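PDB 4EWG: beta-ketoacyl synthase from Burkholderia phymatum, which probably acts as a 3-oxoacyl-[acyl-carrier-protein] synthase, a thiolase-like enzyme that condenses acyl groups during chain elongation. Local coordinates for residues G33-R38 with L221-F226; R38-W43 with E196-P201; T51-P56 with A211-N216; A55-F60 with V235-A240. All coordinates share one frame; numbering follows the deposited sequence.

Contact 1 of 4, residues G33-R38 with L221-F226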
loop_
_atom_site.group_PDB
_atom_site.type_symbol
_atom_site.label_atom_id
_atom_site.label_comp_id
_atom_site.label_asym_id
_atom_site.label_seq_id
_atom_site.Cartn_x
_atom_site.Cartn_y
_atom_site.Cartn_z
ATOM N N GLY A 33 -10.548 -19.431 27.958
ATOM C CA GLY A 33 -9.084 -19.610 28.124
ATOM C C GLY A 33 -8.351 -20.667 27.293
ATOM O O GLY A 33 -7.249 -21.056 27.648
ATOM N N ARG A 34 -8.949 -21.148 26.200
ATOM C CA ARG A 34 -8.240 -22.030 25.276
ATOM C C ARG A 34 -7.876 -21.225 24.070
ATOM O O ARG A 34 -8.655 -20.410 23.616
ATOM C CB ARG A 34 -9.103 -23.203 24.854
ATOM N N ASN A 35 -6.681 -21.435 23.535
ATOM C CA ASN A 35 -6.308 -20.770 22.322
ATOM C C ASN A 35 -6.912 -21.466 21.108
ATOM O O ASN A 35 -7.546 -22.515 21.222
ATOM C CB ASN A 35 -4.775 -20.605 22.214
ATOM C CG ASN A 35 -4.053 -21.896 21.949
ATOM O OD1 ASN A 35 -4.632 -22.864 21.451
ATOM N ND2 ASN A 35 -2.758 -21.907 22.257
ATOM N N ALA A 36 -6.739 -20.851 19.942
ATOM C CA ALA A 36 -7.268 -21.400 18.694
ATOM C C ALA A 36 -6.160 -22.050 17.865
ATOM O O ALA A 36 -6.291 -22.178 16.662
ATOM C CB ALA A 36 -7.948 -20.312 17.884
ATOM N N VAL A 37 -5.090 -22.485 18.524
ATOM C CA VAL A 37 -3.955 -23.106 17.827
ATOM C C VAL A 37 -4.210 -24.608 17.573
ATOM O O VAL A 37 -4.786 -25.300 18.414
ATOM C CB VAL A 37 -2.669 -22.927 18.622
ATOM C CG1 VAL A 37 -1.518 -23.644 17.950
ATOM C CG2 VAL A 37 -2.344 -21.455 18.748
ATOM N N ARG A 38 -3.832 -25.088 16.390
ATOM C CA ARG A 38 -4.007 -26.495 16.045
ATOM C C ARG A 38 -2.773 -27.032 15.319
ATOM O O ARG A 38 -1.995 -26.259 14.764
ATOM C CB ARG A 38 -5.219 -26.660 15.121
ATOM C CG ARG A 38 -6.513 -26.088 15.675
ATOM C CD ARG A 38 -7.055 -26.941 16.831
ATOM N NE ARG A 38 -8.336 -26.444 17.338
ATOM C CZ ARG A 38 -8.518 -25.503 18.267
ATOM N NH1 ARG A 38 -7.506 -24.880 18.840
ATOM N NH2 ARG A 38 -9.751 -25.163 18.619
ATOM N N LEU A 221 -0.467 -25.010 24.242
ATOM C CA LEU A 221 0.523 -24.407 25.162
ATOM C C LEU A 221 1.393 -23.311 24.501
ATOM O O LEU A 221 2.327 -22.780 25.126
ATOM C CB LEU A 221 1.408 -25.518 25.796
ATOM C CG LEU A 221 0.687 -26.502 26.755
ATOM C CD1 LEU A 221 1.613 -27.479 27.480
ATOM C CD2 LEU A 221 -0.123 -25.719 27.770
ATOM N N THR A 222 1.073 -22.962 23.253
ATOM C CA THR A 222 1.906 -22.039 22.475
ATOM C C THR A 222 0.968 -21.273 21.519
ATOM O O THR A 222 -0.019 -21.853 21.033
ATOM C CB THR A 222 3.020 -22.827 21.713
ATOM O OG1 THR A 222 3.924 -21.930 21.088
ATOM C CG2 THR A 222 2.408 -23.805 20.635
ATOM N N PRO A 223 1.262 -19.994 21.249
ATOM C CA PRO A 223 2.430 -19.183 21.628
ATOM C C PRO A 223 2.279 -18.628 23.033
ATOM O O PRO A 223 1.234 -18.791 23.639
ATOM C CB PRO A 223 2.409 -18.064 20.605
ATOM C CG PRO A 223 0.929 -17.869 20.316
ATOM C CD PRO A 223 0.311 -19.224 20.428
ATOM N N ARG A 224 3.334 -17.983 23.530
ATOM C CA ARG A 224 3.426 -17.599 24.927
ATOM C C ARG A 224 4.042 -16.201 25.079
ATOM O O ARG A 224 5.153 -16.058 25.580
ATOM C CB ARG A 224 4.297 -18.617 25.704
ATOM C CG ARG A 224 4.003 -20.082 25.445
ATOM C CD ARG A 224 4.924 -20.999 26.273
ATOM N NE ARG A 224 4.728 -20.855 27.710
ATOM C CZ ARG A 224 3.785 -21.472 28.411
ATOM N NH1 ARG A 224 3.702 -21.263 29.717
ATOM N NH2 ARG A 224 2.927 -22.301 27.835
ATOM N N PRO A 225 3.312 -15.167 24.675
ATOM C CA PRO A 225 3.892 -13.839 24.718
ATOM C C PRO A 225 4.469 -13.465 26.084
ATOM O O PRO A 225 3.819 -13.674 27.106
ATOM C CB PRO A 225 2.715 -12.919 24.359
ATOM C CG PRO A 225 1.816 -13.775 23.580
ATOM C CD PRO A 225 1.929 -15.142 24.194
ATOM N N PHE A 226 5.694 -12.937 26.072
ATOM C CA PHE A 226 6.411 -12.461 27.284
ATOM C C PHE A 226 6.780 -13.563 28.288
ATOM O O PHE A 226 7.286 -13.283 29.350
ATOM C CB PHE A 226 5.646 -11.328 27.971
ATOM C CG PHE A 226 5.247 -10.236 27.034
ATOM C CD1 PHE A 226 6.200 -9.396 26.495
ATOM C CD2 PHE A 226 3.921 -10.086 26.642
ATOM C CE1 PHE A 226 5.850 -8.407 25.613
ATOM C CE2 PHE A 226 3.546 -9.091 25.764
ATOM C CZ PHE A 226 4.517 -8.248 25.239
HETATM O O HOH W 1 -1.391 -19.750 23.324
#

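Contact 2 of 4, residues R38-W43 with E196-P201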
loop_
_atom_site.group_PDB
_atom_site.type_symbol
_atom_site.label_atom_id
_atom_site.label_comp_id
_atom_site.label_asym_id
_atom_site.label_seq_id
_atom_site.Cartn_x
_atom_site.Cartn_y
_atom_site.Cartn_z
ATOM N N ARG A 38 -3.832 -25.088 16.390
ATOM C CA ARG A 38 -4.007 -26.495 16.045
ATOM C C ARG A 38 -2.773 -27.032 15.319
ATOM O O ARG A 38 -1.995 -26.259 14.764
ATOM C CB ARG A 38 -5.219 -26.660 15.121
ATOM C CG ARG A 38 -6.513 -26.088 15.675
ATOM C CD ARG A 38 -7.055 -26.941 16.831
ATOM N NE ARG A 38 -8.336 -26.444 17.338
ATOM C CZ ARG A 38 -8.518 -25.503 18.267
ATOM N NH1 ARG A 38 -7.506 -24.880 18.840
ATOM N NH2 ARG A 38 -9.751 -25.163 18.619
ATOM N N ARG A 39 -2.604 -28.358 15.349
ATOM C CA ARG A 39 -1.589 -29.014 14.554
ATOM C C ARG A 39 -2.056 -28.913 13.092
ATOM O O ARG A 39 -3.270 -28.900 12.802
ATOM C CB ARG A 39 -1.342 -30.469 15.021
ATOM N N MET A 40 -1.105 -28.776 12.176
ATOM C CA MET A 40 -1.412 -28.647 10.739
ATOM C C MET A 40 -0.751 -29.766 9.954
ATOM O O MET A 40 0.287 -29.550 9.301
ATOM C CB MET A 40 -0.908 -27.299 10.216
ATOM C CG MET A 40 -1.525 -26.088 10.910
ATOM S SD MET A 40 -3.304 -25.908 10.553
ATOM C CE MET A 40 -3.272 -25.648 8.782
ATOM N N PRO A 41 -1.337 -30.969 9.989
ATOM C CA PRO A 41 -0.698 -32.106 9.282
ATOM C C PRO A 41 -0.511 -31.886 7.779
ATOM O O PRO A 41 0.396 -32.442 7.196
ATOM C CB PRO A 41 -1.661 -33.288 9.540
ATOM C CG PRO A 41 -2.934 -32.665 10.041
ATOM C CD PRO A 41 -2.527 -31.386 10.740
ATOM N N ASP A 42 -1.374 -31.086 7.159
ATOM C CA ASP A 42 -1.265 -30.786 5.723
ATOM C C ASP A 42 0.071 -30.189 5.311
ATOM O O ASP A 42 0.475 -30.345 4.174
ATOM C CB ASP A 42 -2.364 -29.825 5.281
ATOM C CG ASP A 42 -3.694 -30.496 5.157
ATOM O OD1 ASP A 42 -3.734 -31.716 4.808
ATOM O OD2 ASP A 42 -4.704 -29.793 5.400
ATOM N N TRP A 43 0.740 -29.513 6.237
ATOM C CA TRP A 43 2.020 -28.899 5.957
ATOM C C TRP A 43 3.158 -29.842 5.784
ATOM O O TRP A 43 4.246 -29.410 5.429
ATOM C CB TRP A 43 2.335 -27.883 7.010
ATOM C CG TRP A 43 1.408 -26.711 6.919
ATOM C CD1 TRP A 43 0.506 -26.396 5.890
ATOM C CD2 TRP A 43 1.274 -25.652 7.872
ATOM N NE1 TRP A 43 -0.149 -25.239 6.163
ATOM C CE2 TRP A 43 0.260 -24.742 7.340
ATOM C CE3 TRP A 43 1.871 -25.369 9.065
ATOM C CZ2 TRP A 43 -0.121 -23.617 7.999
ATOM C CZ3 TRP A 43 1.486 -24.225 9.732
ATOM C CH2 TRP A 43 0.502 -23.365 9.210
ATOM N N GLU A 196 -5.783 -11.470 6.145
ATOM C CA GLU A 196 -4.813 -12.435 5.684
ATOM C C GLU A 196 -5.452 -13.818 5.545
ATOM O O GLU A 196 -6.331 -14.197 6.351
ATOM C CB GLU A 196 -3.635 -12.543 6.643
ATOM C CG GLU A 196 -2.352 -12.952 5.927
ATOM C CD GLU A 196 -1.713 -11.762 5.211
ATOM O OE1 GLU A 196 -1.602 -11.778 3.952
ATOM O OE2 GLU A 196 -1.327 -10.808 5.927
ATOM N N GLU A 197 -4.999 -14.576 4.536
ATOM C CA GLU A 197 -5.409 -15.960 4.397
ATOM C C GLU A 197 -4.242 -16.845 4.800
ATOM O O GLU A 197 -3.123 -16.518 4.542
ATOM C CB GLU A 197 -5.909 -16.251 2.978
ATOM C CG GLU A 197 -4.852 -16.424 1.900
ATOM C CD GLU A 197 -5.465 -16.440 0.481
ATOM O OE1 GLU A 197 -6.145 -15.468 0.084
ATOM O OE2 GLU A 197 -5.236 -17.394 -0.253
ATOM N N LEU A 198 -4.522 -17.923 5.498
ATOM C CA LEU A 198 -3.484 -18.827 5.978
ATOM C C LEU A 198 -2.961 -19.604 4.786
ATOM O O LEU A 198 -3.738 -20.133 3.992
ATOM C CB LEU A 198 -4.038 -19.802 7.035
ATOM C CG LEU A 198 -3.046 -20.800 7.683
ATOM C CD1 LEU A 198 -1.923 -20.067 8.470
ATOM C CD2 LEU A 198 -3.778 -21.849 8.562
ATOM N N SER A 199 -1.648 -19.672 4.665
ATOM C CA SER A 199 -1.032 -20.547 3.678
ATOM C C SER A 199 0.357 -20.986 4.140
ATOM O O SER A 199 0.943 -20.393 5.046
ATOM C CB SER A 199 -0.896 -19.837 2.338
ATOM O OG SER A 199 0.115 -18.845 2.418
ATOM N N GLY A 200 0.879 -22.020 3.488
ATOM C CA GLY A 200 2.215 -22.501 3.783
ATOM C C GLY A 200 3.257 -21.401 3.597
ATOM O O GLY A 200 4.057 -21.154 4.482
ATOM N N PRO A 201 3.230 -20.739 2.449
ATOM C CA PRO A 201 4.132 -19.629 2.211
ATOM C C PRO A 201 4.046 -18.536 3.254
ATOM O O PRO A 201 5.074 -17.986 3.632
ATOM C CB PRO A 201 3.693 -19.100 0.844
ATOM C CG PRO A 201 3.143 -20.296 0.173
ATOM C CD PRO A 201 2.453 -21.081 1.249
#

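Contact 3 of 4, residues T51-P56 with A211-N216. With IMD (imidazole), chain C.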
loop_
_atom_site.group_PDB
_atom_site.type_symbol
_atom_site.label_atom_id
_atom_site.label_comp_id
_atom_site.label_asym_id
_atom_site.label_seq_id
_atom_site.Cartn_x
_atom_site.Cartn_y
_atom_site.Cartn_z
ATOM N N THR A 51 7.771 -25.720 11.700
ATOM C CA THR A 51 6.529 -25.685 12.478
ATOM C C THR A 51 5.439 -26.529 11.833
ATOM O O THR A 51 5.368 -26.632 10.633
ATOM C CB THR A 51 6.004 -24.259 12.720
ATOM O OG1 THR A 51 4.987 -24.298 13.728
ATOM C CG2 THR A 51 5.439 -23.652 11.478
ATOM N N ARG A 52 4.593 -27.112 12.678
ATOM C CA ARG A 52 3.331 -27.702 12.264
ATOM C C ARG A 52 2.151 -27.061 13.019
ATOM O O ARG A 52 1.135 -27.715 13.267
ATOM C CB ARG A 52 3.367 -29.222 12.503
ATOM C CG ARG A 52 4.346 -29.958 11.598
ATOM C CD ARG A 52 3.854 -29.927 10.166
ATOM N NE ARG A 52 4.761 -30.605 9.250
ATOM C CZ ARG A 52 5.793 -30.039 8.640
ATOM N NH1 ARG A 52 6.087 -28.769 8.841
ATOM N NH2 ARG A 52 6.543 -30.761 7.828
ATOM N N LEU A 53 2.288 -25.790 13.386
ATOM C CA LEU A 53 1.232 -25.089 14.148
ATOM C C LEU A 53 0.633 -23.919 13.370
ATOM O O LEU A 53 1.349 -23.229 12.649
ATOM C CB LEU A 53 1.807 -24.549 15.459
ATOM C CG LEU A 53 2.510 -25.563 16.363
ATOM C CD1 LEU A 53 3.272 -24.856 17.480
ATOM C CD2 LEU A 53 1.464 -26.512 16.903
ATOM N N ALA A 54 -0.675 -23.703 13.537
ATOM C CA ALA A 54 -1.365 -22.525 13.004
ATOM C C ALA A 54 -2.613 -22.304 13.822
ATOM O O ALA A 54 -3.021 -23.201 14.581
ATOM C CB ALA A 54 -1.753 -22.719 11.544
ATOM N N ALA A 55 -3.226 -21.124 13.650
ATOM C CA ALA A 55 -4.542 -20.795 14.233
ATOM C C ALA A 55 -5.544 -20.478 13.108
ATOM O O ALA A 55 -5.877 -19.297 12.868
ATOM C CB ALA A 55 -4.417 -19.596 15.172
ATOM N N PRO A 56 -6.002 -21.507 12.388
ATOM C CA PRO A 56 -6.895 -21.265 11.242
ATOM C C PRO A 56 -8.297 -20.832 11.639
ATOM O O PRO A 56 -8.682 -20.987 12.795
ATOM C CB PRO A 56 -6.967 -22.646 10.570
ATOM C CG PRO A 56 -6.764 -23.602 11.705
ATOM C CD PRO A 56 -5.689 -22.938 12.530
ATOM N N ALA A 211 11.428 -17.871 13.571
ATOM C CA ALA A 211 10.599 -17.070 14.482
ATOM C C ALA A 211 9.341 -17.822 14.867
ATOM O O ALA A 211 8.617 -17.401 15.787
ATOM C CB ALA A 211 10.230 -15.739 13.831
ATOM N N THR A 212 9.094 -18.955 14.209
ATOM C CA THR A 212 7.916 -19.750 14.513
ATOM C C THR A 212 8.166 -20.698 15.695
ATOM O O THR A 212 9.231 -21.286 15.812
ATOM C CB THR A 212 7.503 -20.611 13.316
ATOM O OG1 THR A 212 8.650 -21.288 12.804
ATOM C CG2 THR A 212 6.883 -19.780 12.231
ATOM N N SER A 213 7.160 -20.868 16.539
ATOM C CA SER A 213 7.138 -21.942 17.535
ATOM C C SER A 213 7.136 -23.318 16.860
ATOM O O SER A 213 6.435 -23.511 15.855
ATOM C CB SER A 213 5.886 -21.827 18.392
ATOM O OG SER A 213 5.803 -22.894 19.335
ATOM N N THR A 214 7.896 -24.265 17.421
ATOM C CA THR A 214 7.967 -25.602 16.910
ATOM C C THR A 214 7.506 -26.640 17.958
ATOM O O THR A 214 7.839 -27.822 17.852
ATOM C CB THR A 214 9.392 -25.936 16.459
ATOM O OG1 THR A 214 10.248 -25.746 17.551
ATOM C CG2 THR A 214 9.853 -25.033 15.307
ATOM N N ARG A 215 6.720 -26.220 18.941
ATOM C CA ARG A 215 6.149 -27.175 19.879
ATOM C C ARG A 215 4.989 -27.891 19.220
ATOM O O ARG A 215 3.838 -27.694 19.570
ATOM C CB ARG A 215 5.750 -26.486 21.168
ATOM C CG ARG A 215 6.979 -26.148 21.980
ATOM C CD ARG A 215 6.643 -25.328 23.203
ATOM N NE ARG A 215 6.010 -26.142 24.255
ATOM C CZ ARG A 215 5.727 -25.704 25.482
ATOM N NH1 ARG A 215 6.001 -24.452 25.832
ATOM N NH2 ARG A 215 5.166 -26.523 26.359
ATOM N N ASN A 216 5.317 -28.753 18.263
ATOM C CA ASN A 216 4.330 -29.271 17.321
ATOM C C ASN A 216 3.308 -30.215 17.955
ATOM O O ASN A 216 2.203 -30.409 17.428
ATOM C CB ASN A 216 5.038 -29.882 16.107
ATOM C CG ASN A 216 5.737 -28.819 15.244
ATOM O OD1 ASN A 216 5.419 -27.627 15.320
ATOM N ND2 ASN A 216 6.626 -29.242 14.396
HETATM N N1 IMD C . 12.711 -22.809 14.769
HETATM C C2 IMD C . 11.646 -21.969 14.635
HETATM N N3 IMD C . 11.233 -22.000 13.352
HETATM C C4 IMD C . 12.042 -22.874 12.662
HETATM C C5 IMD C . 12.973 -23.395 13.566
#

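Contact 4 of 4, residues A55-F60 with V235-A240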
loop_
_atom_site.group_PDB
_atom_site.type_symbol
_atom_site.label_atom_id
_atom_site.label_comp_id
_atom_site.label_asym_id
_atom_site.label_seq_id
_atom_site.Cartn_x
_atom_site.Cartn_y
_atom_site.Cartn_z
ATOM N N ALA A 55 -3.226 -21.124 13.650
ATOM C CA ALA A 55 -4.542 -20.795 14.233
ATOM C C ALA A 55 -5.544 -20.478 13.108
ATOM O O ALA A 55 -5.877 -19.297 12.868
ATOM C CB ALA A 55 -4.417 -19.596 15.172
ATOM N N PRO A 56 -6.002 -21.507 12.388
ATOM C CA PRO A 56 -6.895 -21.265 11.242
ATOM C C PRO A 56 -8.297 -20.832 11.639
ATOM O O PRO A 56 -8.682 -20.987 12.795
ATOM C CB PRO A 56 -6.967 -22.646 10.570
ATOM C CG PRO A 56 -6.764 -23.602 11.705
ATOM C CD PRO A 56 -5.689 -22.938 12.530
ATOM N N LEU A 57 -9.042 -20.267 10.694
ATOM C CA LEU A 57 -10.461 -20.119 10.873
ATOM C C LEU A 57 -11.039 -21.529 10.938
ATOM O O LEU A 57 -10.618 -22.392 10.203
ATOM C CB LEU A 57 -11.096 -19.349 9.714
ATOM C CG LEU A 57 -10.725 -17.893 9.552
ATOM C CD1 LEU A 57 -11.577 -17.333 8.415
ATOM C CD2 LEU A 57 -10.985 -17.162 10.861
ATOM N N PRO A 58 -11.958 -21.787 11.864
ATOM C CA PRO A 58 -12.526 -23.155 11.881
ATOM C C PRO A 58 -13.307 -23.487 10.624
ATOM O O PRO A 58 -13.475 -24.647 10.303
ATOM C CB PRO A 58 -13.440 -23.152 13.117
ATOM C CG PRO A 58 -13.761 -21.715 13.361
ATOM C CD PRO A 58 -12.552 -20.921 12.887
ATOM N N GLY A 59 -13.782 -22.471 9.930
ATOM C CA GLY A 59 -14.402 -22.637 8.608
ATOM C C GLY A 59 -14.730 -21.254 8.070
ATOM O O GLY A 59 -14.513 -20.228 8.738
ATOM N N PHE A 60 -15.205 -21.220 6.848
ATOM C CA PHE A 60 -15.664 -20.009 6.248
ATOM C C PHE A 60 -16.373 -20.437 4.988
ATOM O O PHE A 60 -15.845 -21.228 4.231
ATOM C CB PHE A 60 -14.478 -19.087 5.901
ATOM C CG PHE A 60 -14.869 -17.869 5.119
ATOM C CD1 PHE A 60 -14.913 -17.902 3.727
ATOM C CD2 PHE A 60 -15.197 -16.690 5.772
ATOM C CE1 PHE A 60 -15.310 -16.797 3.009
ATOM C CE2 PHE A 60 -15.556 -15.574 5.057
ATOM C CZ PHE A 60 -15.619 -15.615 3.677
ATOM N N VAL A 235 1.255 -18.471 13.413
ATOM C CA VAL A 235 0.555 -17.742 12.366
ATOM C C VAL A 235 -0.936 -18.069 12.338
ATOM O O VAL A 235 -1.331 -19.227 12.393
ATOM C CB VAL A 235 1.184 -18.078 11.016
ATOM C CG1 VAL A 235 0.330 -17.609 9.880
ATOM C CG2 VAL A 235 2.574 -17.431 10.980
ATOM N N GLY A 236 -1.745 -17.024 12.273
ATOM C CA GLY A 236 -3.189 -17.138 12.147
ATOM C C GLY A 236 -3.704 -16.456 10.894
ATOM O O GLY A 236 -2.943 -16.214 9.937
ATOM N N GLU A 237 -5.005 -16.171 10.882
ATOM C CA GLU A 237 -5.650 -15.581 9.712
ATOM C C GLU A 237 -6.956 -14.888 10.055
ATOM O O GLU A 237 -7.428 -14.957 11.212
ATOM C CB GLU A 237 -5.883 -16.657 8.646
ATOM C CG GLU A 237 -6.861 -17.762 9.035
ATOM C CD GLU A 237 -7.212 -18.688 7.894
ATOM O OE1 GLU A 237 -7.169 -18.260 6.772
ATOM O OE2 GLU A 237 -7.549 -19.874 8.104
ATOM N N GLY A 238 -7.567 -14.272 9.045
ATOM C CA GLY A 238 -8.895 -13.640 9.183
ATOM C C GLY A 238 -8.919 -12.213 8.640
ATOM O O GLY A 238 -8.099 -11.839 7.784
ATOM N N ALA A 239 -9.852 -11.414 9.162
ATOM C CA ALA A 239 -9.951 -10.010 8.808
ATOM C C ALA A 239 -10.748 -9.274 9.832
ATOM O O ALA A 239 -11.547 -9.863 10.571
ATOM C CB ALA A 239 -10.614 -9.849 7.437
ATOM N N ALA A 240 -10.584 -7.959 9.831
ATOM C CA ALA A 240 -11.342 -7.085 10.730
ATOM C C ALA A 240 -11.450 -5.708 10.047
ATOM O O ALA A 240 -10.499 -5.251 9.390
ATOM C CB ALA A 240 -10.673 -6.978 12.115
HETATM O O HOH W 2 -6.140 -16.814 13.913
#

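Contact 1 of 4, residues G33-R38 with L221-F226
Asn-35 and Val-37 meet the carbonyl O of a cis peptide, the one joining Thr-222 to Pro-223. Asn-35 also makes an Asx turn. Both loops belong to the thiolase-like N-terminal half of the synthase. One follows helix 23-32, and the other leads on toward strand 238-246.

The carbonyl O of Thr-222 lies 3.0 Å from Asn-35 ND2, but the angle is too poor for a hydrogen bond. The amide instead donates to a water, 2.8 Å from ND2. The same water donates to Pro-223 O at 2.8 Å, and so bridges the two loops. Asn-35 ND2 also bonds to the carbonyl O of Pro-219. Asn-35 OD1 turns back to its own loop. Chi1 of 72° sets Asn-35 CG between the backbone N and the carbonyl carbon. Val-37 N then donates to Asn-35 OD1 at 3.0 Å, with Val-37 N above the plane of the amide carbonyl.

The apolar part is small. Val-37 CG2 sits 3.9 Å from Pro-223 CD, and the valine and proline side chains cross obliquely. The same methyl lies against a carbonyl, with Val-37 CG2 3.3 Å from Thr-222 O. Thr-222 turns its hydroxyl to Ser-213 instead.

Each loop is also braced by an arginine of its own. Arg-224 NH2 donates to Leu-221 O, and its NE makes a salt bridge with Asp-227. On the other loop, Arg-38 NH1 bonds to Val-37 O at 2.8 Å, with that oxygen in the guanidinium plane but NH1 well above the carbonyl plane.

Contact 2 of 4, residues R38-W43 with E196-P201
Leu-198 meets two side chains at once, Met-40 tip to tip and Trp-43 at about a right angle. It lies just ahead of helix 200-207, whose N-cap is Ser-199. The two partners follow strand 38-39 of a two-stranded antiparallel sheet, and Trp-43 lies in a 3-10 segment that begins at Pro-41 and runs on. No hydrogen bond crosses between the segments, so the contact rests on packing.

Leu-198 CG is anti to the backbone N (chi1 -178°), and both methyls take part. CD2 meets Met-40 CE at 3.8 Å and also comes near Trp-43 CZ2. CD1 lies at the edge of the indole, near its plane, 4.0 Å from Trp-43 CZ2. The methionine chain is bent at both chi2 and chi3 before it reaches the leucine.

The indole lies between the Gly-200 backbone and the base of the Met-40 side chain. Gly-200 CA lies over one face, 4.2 Å above the Trp-43 ring plane and offset toward the rim. On the opposite face is Met-40 CB, 3.5 Å above the Trp-43 ring plane and again toward the rim. Met-40 thus serves twice, with CB on the indole and CE on Leu-198. Ala-54 of strand 53-54 also touches Met-40, Trp-43 and Leu-198.

Ser-199 OG caps the backbone N of Ala-202. Pro-201 packs on Phe-122 of the second subunit. The contact therefore lies close to the dimer interface. At the start of the 3-10 segment, Trp-43 N donates to Met-40 O at 3.1 Å.

Contact 3 of 4, residues T51-P56 with A211-N216
Thr-51 and Asn-216 provide the two hydrogen bonds that join these segments. Thr-51 OG1 donates to Ser-213 O at 2.7 Å, nearly along the C=O axis. The same hydroxyl accepts from Leu-53 N, which makes an ST turn, so one oxygen works in both directions. Chi1 of -167° puts OG1 beside the carbonyl carbon, where it meets both partners. In the second bond Arg-52 N gives its hydrogen to Asn-216 OD1 at 2.8 Å. That donor stands 58° out of the amide plane. Asn-216 ND2 bonds to His-50 O, so both ends of the amide hold the same loop.

Van der Waals packing sets carbon against polar groups around these bonds. Arg-52 CB rests 3.6 Å from Asn-216 CG, while its guanidinium turns back to Thr-51 O and Leu-49 O. Leu-53 CD1 reaches Arg-215 O at 3.6 Å and Ser-213 OG at 3.7 Å.

Ser-213 OG bonds to Asp-231, and Arg-215 makes a salt bridge with Glu-218. Imidazole N3, probably from the crystallisation liquor, donates to Thr-212 OG1 at 2.7 Å, though its C2 comes too close to Thr-212 O and its exact placing is doubtful.

In the thiolase-like fold, strand 53-54 pairs with strand 38-39 on one side of this contact. Helix 200-207 lies close by: Asp-207 OD1 bonds to both Thr-51 N and Thr-212 OG1, and Val-203 touches both threonines.

Contact 4 of 4, residues A55-F60 with V235-A240
Glu-237 presents its carboxylate to the backbone of Leu-57. The N-H of Leu-57 meets OE2 on the anti side, 30° out of the carboxylate plane, and Leu-57 N lies 3.0 Å from Glu-237 OE2. The other oxygen, OE1, bonds to Tyr-80 OH and to the backbone N of Leu-198. Pro-56 comes near as well, its CA 3.5 Å from Glu-237 OE2. The Phe-60 ring packs edge-to-face with Tyr-80 of helix 76-92.

Chi1 of 65° puts Glu-237 CG between the backbone N and the carbonyl carbon. Beyond CG the chain runs extended toward the loop. Leu-57 crosses it, with Leu-57 CG 3.9 Å from Glu-237 CG.

This is where the loop after strand 53-54 meets the approach to strand 238-246, an inner strand of the large mixed sheet of the thiolase-like fold. Leu-57 also touches Val-16 of strand 8-16, the neighbour of that strand in the sheet.

The backbones join directly through Ala-55 N, which donates to Val-235 O at 3.0 Å. A CA-H...O contact follows, with Gly-236 CA 3.5 Å from Ala-55 O. A water donates to Ala-55 O at 2.7 Å and accepts a weak bond from Glu-237 N. Gly-238 has phi 130°, a backbone conformation in which a side chain would collide with Glu-237 O.

All four contacts lie in the N-terminal part of the thiolase-like fold. Their first segments fall within residues 33-60 and their second within 196-240. Contacts 2 and 3 have centres about 9 Å apart and share the two-stranded sheet of 38-39 and 53-54. Contact 1 is about 10 Å from contact 3, and contact 4 about 10 Å from contact 2; contacts 1 and 2 are the farthest apart, at about 16 Å between centres. Second segments follow the chain in the order 2, 3, 1, 4. Together they pack the region after helix 23-32 against the long connection from strand 189-196 through helix 200-207 to strand 238-246.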